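Local coordinates for uncharacterized protein (Bdellovibrio bacteriovorus, PDB 3TM8), which is an unconventional HD-GYP family protein that binds a pair of iron ions and probably belongs to the cyclic-di-GMP phosphodiesterases, at residues E258-I261 against N262-P266; A227-K230 against K231-I234. All coordinates share one frame; numbering follows the deposited sequence.

Interaction 1 (E258-I261 against N262-P266); sequences EETI and NGTGP. With FE (Fe (III) ion), chain E.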
ATOM      1  N   GLU A 258      -1.454  -7.242  13.561  1.00  7.85           N
ATOM      2  CA  GLU A 258      -2.599  -6.831  14.381  1.00  8.27           C
ATOM      3  C   GLU A 258      -2.349  -7.089  15.864  1.00  9.70           C
ATOM      4  O   GLU A 258      -3.224  -6.858  16.700  1.00 10.81           O
ATOM      5  CB  GLU A 258      -3.884  -7.534  13.947  1.00  8.34           C
ATOM      6  CG  GLU A 258      -4.323  -7.206  12.530  1.00  8.48           C
ATOM      7  CD  GLU A 258      -4.674  -5.741  12.309  1.00  8.27           C
ATOM      8  OE1 GLU A 258      -4.674  -4.940  13.268  1.00  9.75           O
ATOM      9  OE2 GLU A 258      -4.963  -5.391  11.152  1.00  7.65           O
ATOM     10  N   GLU A 259      -1.158  -7.569  16.201  1.00 10.91           N
ATOM     11  CA  GLU A 259      -0.831  -7.824  17.593  1.00 12.15           C
ATOM     12  C   GLU A 259      -0.522  -6.515  18.296  1.00 12.48           C
ATOM     13  O   GLU A 259      -0.041  -5.565  17.679  1.00 12.90           O
ATOM     14  CB  GLU A 259       0.329  -8.813  17.707  1.00 13.75           C
ATOM     15  CG  GLU A 259       0.014 -10.179  17.112  1.00 14.00           C
ATOM     16  CD  GLU A 259      -1.362 -10.698  17.523  1.00 15.33           C
ATOM     17  OE1 GLU A 259      -1.593 -10.903  18.737  1.00 15.85           O
ATOM     18  OE2 GLU A 259      -2.213 -10.911  16.632  1.00 15.39           O
ATOM     19  N   THR A 260      -0.821  -6.470  19.591  1.00 12.73           N
ATOM     20  CA  THR A 260      -0.623  -5.270  20.390  1.00 14.09           C
ATOM     21  C   THR A 260       0.319  -5.612  21.529  1.00 13.99           C
ATOM     22  O   THR A 260       0.454  -6.778  21.896  1.00 15.07           O
ATOM     23  CB  THR A 260      -1.961  -4.745  20.946  1.00 16.30           C
ATOM     24  OG1 THR A 260      -2.568  -5.756  21.757  1.00 16.27           O
ATOM     25  CG2 THR A 260      -2.904  -4.391  19.809  1.00 17.35           C
ATOM     26  N   ILE A 261       0.976  -4.610  22.092  1.00 13.78           N
ATOM     27  CA  ILE A 261       2.061  -4.918  23.005  1.00 16.02           C
ATOM     28  C   ILE A 261       1.550  -5.529  24.304  1.00 17.55           C
ATOM     29  O   ILE A 261       2.300  -6.197  25.009  1.00 19.67           O
ATOM     30  CB  ILE A 261       3.019  -3.717  23.246  1.00 16.45           C
ATOM     31  CG1 ILE A 261       2.307  -2.548  23.936  1.00 17.00           C
ATOM     32  CG2 ILE A 261       3.671  -3.285  21.941  1.00 17.33           C
ATOM     33  CD1 ILE A 261       3.246  -1.400  24.314  1.00 17.23           C
ATOM     34  N   ASN A 262       0.267  -5.329  24.592  1.00 17.42           N
ATOM     35  CA  ASN A 262      -0.334  -5.894  25.795  1.00 19.17           C
ATOM     36  C   ASN A 262      -1.161  -7.157  25.538  1.00 19.46           C
ATOM     37  O   ASN A 262      -1.958  -7.561  26.375  1.00 19.57           O
ATOM     38  CB  ASN A 262      -1.134  -4.835  26.575  1.00 21.32           C
ATOM     39  CG  ASN A 262      -2.280  -4.240  25.776  1.00 22.28           C
ATOM     40  OD1 ASN A 262      -3.226  -3.695  26.346  1.00 24.28           O
ATOM     41  ND2 ASN A 262      -2.204  -4.338  24.457  1.00 21.41           N
ATOM     42  N   GLY A 263      -0.963  -7.772  24.375  1.00 18.90           N
ATOM     43  CA  GLY A 263      -1.504  -9.095  24.104  1.00 19.00           C
ATOM     44  C   GLY A 263      -2.982  -9.199  23.774  1.00 19.03           C
ATOM     45  O   GLY A 263      -3.586 -10.260  23.957  1.00 20.01           O
ATOM     46  N   THR A 264      -3.568  -8.118  23.268  1.00 17.76           N
ATOM     47  CA  THR A 264      -5.004  -8.100  22.983  1.00 18.49           C
ATOM     48  C   THR A 264      -5.355  -8.393  21.517  1.00 17.94           C
ATOM     49  O   THR A 264      -6.530  -8.451  21.157  1.00 19.04           O
ATOM     50  CB  THR A 264      -5.659  -6.767  23.415  1.00 19.64           C
ATOM     51  OG1 THR A 264      -5.138  -5.688  22.631  1.00 21.41           O
ATOM     52  CG2 THR A 264      -5.395  -6.493  24.893  1.00 20.78           C
ATOM     53  N   GLY A 265      -4.342  -8.590  20.677  1.00 16.66           N
ATOM     54  CA  GLY A 265      -4.572  -8.860  19.267  1.00 16.30           C
ATOM     55  C   GLY A 265      -5.040 -10.280  19.010  1.00 16.67           C
ATOM     56  O   GLY A 265      -5.109 -11.094  19.932  1.00 17.36           O
ATOM     57  N   PRO A 266      -5.370 -10.591  17.745  1.00 16.54           N
ATOM     58  CA  PRO A 266      -5.944 -11.890  17.369  1.00 17.79           C
ATOM     59  C   PRO A 266      -5.107 -13.106  17.785  1.00 18.94           C
ATOM     60  O   PRO A 266      -5.686 -14.152  18.096  1.00 20.49           O
ATOM     61  CB  PRO A 266      -6.026 -11.802  15.843  1.00 18.59           C
ATOM     62  CG  PRO A 266      -6.162 -10.346  15.565  1.00 17.79           C
ATOM     63  CD  PRO A 266      -5.318  -9.661  16.602  1.00 17.13           C
TER
HETATM   64 FE    FE E 903      -4.634  -5.803   9.009  1.00  5.65          FE
HETATM   65  O   HOH W   1      -1.538  -9.019  20.737  1.00 15.51           O
HETATM   66  O   HOH W   2      -3.726  -4.104   9.004  1.00  5.37           O
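Thr260 and Thr264 meet through their hydroxyls across a hairpin-like loop between helices 248-256 and 276-293 that leads away from the iron site of this HD-GYP domain. The loop reverses over a type I beta turn from Thr260 to Gly263, closed by Gly263 N donating to Thr260 O at 3.0 Å. The two threonine side chains cross at about a right angle, and their OG1 atoms share a hydrogen bond of 2.7 Å. Each hydroxyl lies between its own backbone N and carbonyl carbon (chi1 59° in Thr260, 65° in Thr264), which brings the two OG1 atoms together, while Lys312 supplies a further bond to Thr264 OG1. The amide of Asn262 folds back over the turn and brings ND2 close to the Thr260 hydroxyl, at an angle too poor for a hydrogen bond.

Farther down the loop an acid packs against a ring. The buried Glu259 carboxylate lies across the Pro266 ring, with OE2 3.3 Å from Pro266 CD; it is held in place by the backbone N of Lys267 on OE2 and that of Leu269 on OE1. A water bridges the two arms: it accepts from Thr260 N and Gly265 N and lies 2.7 Å from Glu259 OE1. Gly265 passes close against the chain here, its CA 3.5 Å from Glu258 O.

Glu258 divides its side chain between the loop and the metal. Its CB packs on Pro266 CD at 3.7 Å, and the bend at chi2 (-63°) swings the carboxylate away from the loop. There OE2 joins Asp204, His232 and His257 as an iron ligand, 2.2 Å from the iron (III) ion.

Interaction 2 (A227-K230 against K231-I234); sequences ALWK and KHPI. With FE (Fe (III) ion), chain E; PO4 (phosphate ion), chain C.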
ATOM      1  N   ALA A 227     -15.591 -10.701  13.787  1.00 12.64           N
ATOM      2  CA  ALA A 227     -15.061 -12.055  13.823  1.00 13.49           C
ATOM      3  C   ALA A 227     -14.304 -12.347  12.533  1.00 13.76           C
ATOM      4  O   ALA A 227     -13.228 -12.947  12.552  1.00 14.75           O
ATOM      5  CB  ALA A 227     -16.188 -13.060  14.031  1.00 15.60           C
ATOM      6  N   LEU A 228     -14.870 -11.927  11.409  1.00 13.85           N
ATOM      7  CA  LEU A 228     -14.213 -12.118  10.122  1.00 13.75           C
ATOM      8  C   LEU A 228     -12.900 -11.335  10.096  1.00 11.80           C
ATOM      9  O   LEU A 228     -11.859 -11.863   9.728  1.00 12.54           O
ATOM     10  CB  LEU A 228     -15.133 -11.677   8.983  1.00 15.53           C
ATOM     11  CG  LEU A 228     -14.620 -11.857   7.554  1.00 17.75           C
ATOM     12  CD1 LEU A 228     -14.201 -13.299   7.294  1.00 18.96           C
ATOM     13  CD2 LEU A 228     -15.688 -11.411   6.566  1.00 18.60           C
ATOM     14  N   TRP A 229     -12.955 -10.076  10.513  1.00  9.39           N
ATOM     15  CA  TRP A 229     -11.762  -9.241  10.568  1.00  8.61           C
ATOM     16  C   TRP A 229     -10.628  -9.892  11.382  1.00  8.98           C
ATOM     17  O   TRP A 229      -9.469  -9.892  10.955  1.00  9.04           O
ATOM     18  CB  TRP A 229     -12.123  -7.854  11.125  1.00  8.33           C
ATOM     19  CG  TRP A 229     -10.967  -6.910  11.153  1.00  7.93           C
ATOM     20  CD1 TRP A 229     -10.602  -6.022  10.174  1.00  8.53           C
ATOM     21  CD2 TRP A 229     -10.014  -6.757  12.207  1.00  8.61           C
ATOM     22  NE1 TRP A 229      -9.489  -5.327  10.562  1.00  8.35           N
ATOM     23  CE2 TRP A 229      -9.099  -5.761  11.802  1.00  8.64           C
ATOM     24  CE3 TRP A 229      -9.840  -7.371  13.452  1.00 10.74           C
ATOM     25  CZ2 TRP A 229      -8.032  -5.361  12.603  1.00  9.58           C
ATOM     26  CZ3 TRP A 229      -8.781  -6.973  14.247  1.00 11.06           C
ATOM     27  CH2 TRP A 229      -7.888  -5.978  13.818  1.00 10.55           C
ATOM     28  N   LYS A 230     -10.954 -10.477  12.531  1.00  9.27           N
ATOM     29  CA  LYS A 230      -9.909 -11.052  13.377  1.00 10.40           C
ATOM     30  C   LYS A 230      -9.135 -12.190  12.712  1.00 10.24           C
ATOM     31  O   LYS A 230      -8.008 -12.484  13.105  1.00 11.28           O
ATOM     32  CB  LYS A 230     -10.473 -11.515  14.723  1.00 11.84           C
ATOM     33  CG  LYS A 230     -10.827 -10.366  15.654  1.00 13.41           C
ATOM     34  CD  LYS A 230     -11.394 -10.866  16.975  1.00 16.46           C
ATOM     35  CE  LYS A 230     -11.794  -9.704  17.870  1.00 18.35           C
ATOM     36  NZ  LYS A 230     -12.503 -10.167  19.092  1.00 21.65           N
ATOM     37  N   LYS A 231      -9.745 -12.839  11.725  1.00 10.19           N
ATOM     38  CA  LYS A 231      -9.092 -13.952  11.034  1.00 11.57           C
ATOM     39  C   LYS A 231      -7.998 -13.539  10.043  1.00  9.28           C
ATOM     40  O   LYS A 231      -7.157 -14.361   9.670  1.00 10.92           O
ATOM     41  CB  LYS A 231     -10.131 -14.799  10.299  1.00 14.79           C
ATOM     42  CG  LYS A 231     -11.161 -15.458  11.211  1.00 19.37           C
ATOM     43  CD  LYS A 231     -12.196 -16.234  10.402  1.00 23.46           C
ATOM     44  CE  LYS A 231     -13.028 -17.169  11.275  1.00 26.04           C
ATOM     45  NZ  LYS A 231     -13.820 -16.455  12.317  1.00 27.42           N
ATOM     46  N   HIS A 232      -8.006 -12.289   9.589  1.00  8.47           N
ATOM     47  CA  HIS A 232      -7.176 -11.954   8.423  1.00  8.16           C
ATOM     48  C   HIS A 232      -5.648 -12.130   8.575  1.00  8.77           C
ATOM     49  O   HIS A 232      -4.995 -12.598   7.640  1.00  9.07           O
ATOM     50  CB  HIS A 232      -7.559 -10.599   7.792  1.00  8.06           C
ATOM     51  CG  HIS A 232      -6.957  -9.405   8.462  1.00  7.07           C
ATOM     52  ND1 HIS A 232      -7.538  -8.796   9.553  1.00  6.51           N
ATOM     53  CD2 HIS A 232      -5.860  -8.670   8.159  1.00  6.46           C
ATOM     54  CE1 HIS A 232      -6.806  -7.754   9.911  1.00  5.42           C
ATOM     55  NE2 HIS A 232      -5.778  -7.661   9.087  1.00  5.32           N
ATOM     56  N   PRO A 233      -5.066 -11.763   9.731  1.00  7.80           N
ATOM     57  CA  PRO A 233      -3.612 -11.968   9.804  1.00  8.84           C
ATOM     58  C   PRO A 233      -3.272 -13.453   9.850  1.00 10.24           C
ATOM     59  O   PRO A 233      -2.276 -13.884   9.276  1.00 11.20           O
ATOM     60  CB  PRO A 233      -3.206 -11.304  11.124  1.00  9.96           C
ATOM     61  CG  PRO A 233      -4.416 -10.622  11.648  1.00 11.01           C
ATOM     62  CD  PRO A 233      -5.624 -11.131  10.938  1.00  8.71           C
ATOM     63  N   ILE A 234      -4.105 -14.223  10.539  1.00 11.32           N
ATOM     64  CA  ILE A 234      -3.891 -15.656  10.681  1.00 14.41           C
ATOM     65  C   ILE A 234      -3.995 -16.350   9.330  1.00 13.66           C
ATOM     66  O   ILE A 234      -3.111 -17.119   8.944  1.00 13.91           O
ATOM     67  CB  ILE A 234      -4.906 -16.272  11.670  1.00 18.34           C
ATOM     68  CG1 ILE A 234      -4.725 -15.646  13.056  1.00 21.04           C
ATOM     69  CG2 ILE A 234      -4.746 -17.787  11.728  1.00 19.96           C
ATOM     70  CD1 ILE A 234      -5.795 -16.033  14.062  1.00 22.87           C
TER
HETATM   71 FE    FE E 903      -4.634  -5.803   9.009  1.00  5.65          FE
HETATM   72  P   PO4 C 901      -6.760  -3.388   9.033  1.00  7.47           P
HETATM   73  O1  PO4 C 901      -8.240  -3.111   8.953  1.00 11.70           O
HETATM   74  O2  PO4 C 901      -5.952  -2.428   8.193  1.00  7.43           O
HETATM   75  O3  PO4 C 901      -6.246  -3.150  10.473  1.00 10.37           O
HETATM   76  O4  PO4 C 901      -6.491  -4.844   8.721  1.00  5.47           O
HETATM   77  O   HOH W   3     -12.619 -14.673  14.637  1.00 24.40           O
HETATM   78  O   HOH W   2      -3.726  -4.104   9.004  1.00  5.37           O
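Trp229 O accepts two hydrogen bonds from His232, three residues on in the same helix, one from the backbone and one from the ring. The backbone N lies at 3.1 Å, above the carbonyl plane, and ND1 approaches within that plane at 2.6 Å, nearly straight at 163°. The carbonyl oxygen also lies close to the plane of the imidazole. With ND1 thus committed as a donor, NE2 is left to bind the iron (III) ion at 2.2 Å, and the carbonyl, a second-shell group, and the iron together hold the ring's rotation.

The segment lies within helix 223-240, which brings a histidine ligand to the di-iron centre of the HD-GYP domain; the helix is kinked at Pro233 and Ile234, whose N atoms make no bond to the turn before, the proline for want of a proton. The edge of His232 faces the indole in an edge-to-face pair with planes at 62°, CE1 standing 3.6 Å from Trp229 CE2. The indole N-H is satisfied in turn by a phosphate ion, probably from the crystallisation liquor: NE1 donates almost linearly to its O1 at 3.0 Å, while its O4 binds the same iron.

On the solvent side of the helix, Leu228 O receives Lys231 N. The lysine chain runs back past Ala227 O and bends at chi4 (62°), and a water donates to Ala227 O at 2.8 Å and accepts from Lys231 NZ.

Both interactions supply a ligand to one iron (III) ion, Glu258 from the loop of interaction 1 and His232 from the helix of interaction 2, and they touch directly around it. Beyond the metal, Glu258 CD lies 3.4 Å from Trp229 CZ2, and Pro266 CB rests 3.4 Å from Lys230 O. Each contact is partly buried. In 227-234 the aromatic pair beside the iron is buried and the lysines are exposed. In 258-266 Glu259 and Thr260 form the inner part, with Thr264 exposed. Interaction 2 uses three-residue backbone bonds of a kinked helix and a histidine oriented by a carbonyl, whereas the irregular loop of interaction 1 depends on a turn, paired hydroxyls and a bridging water.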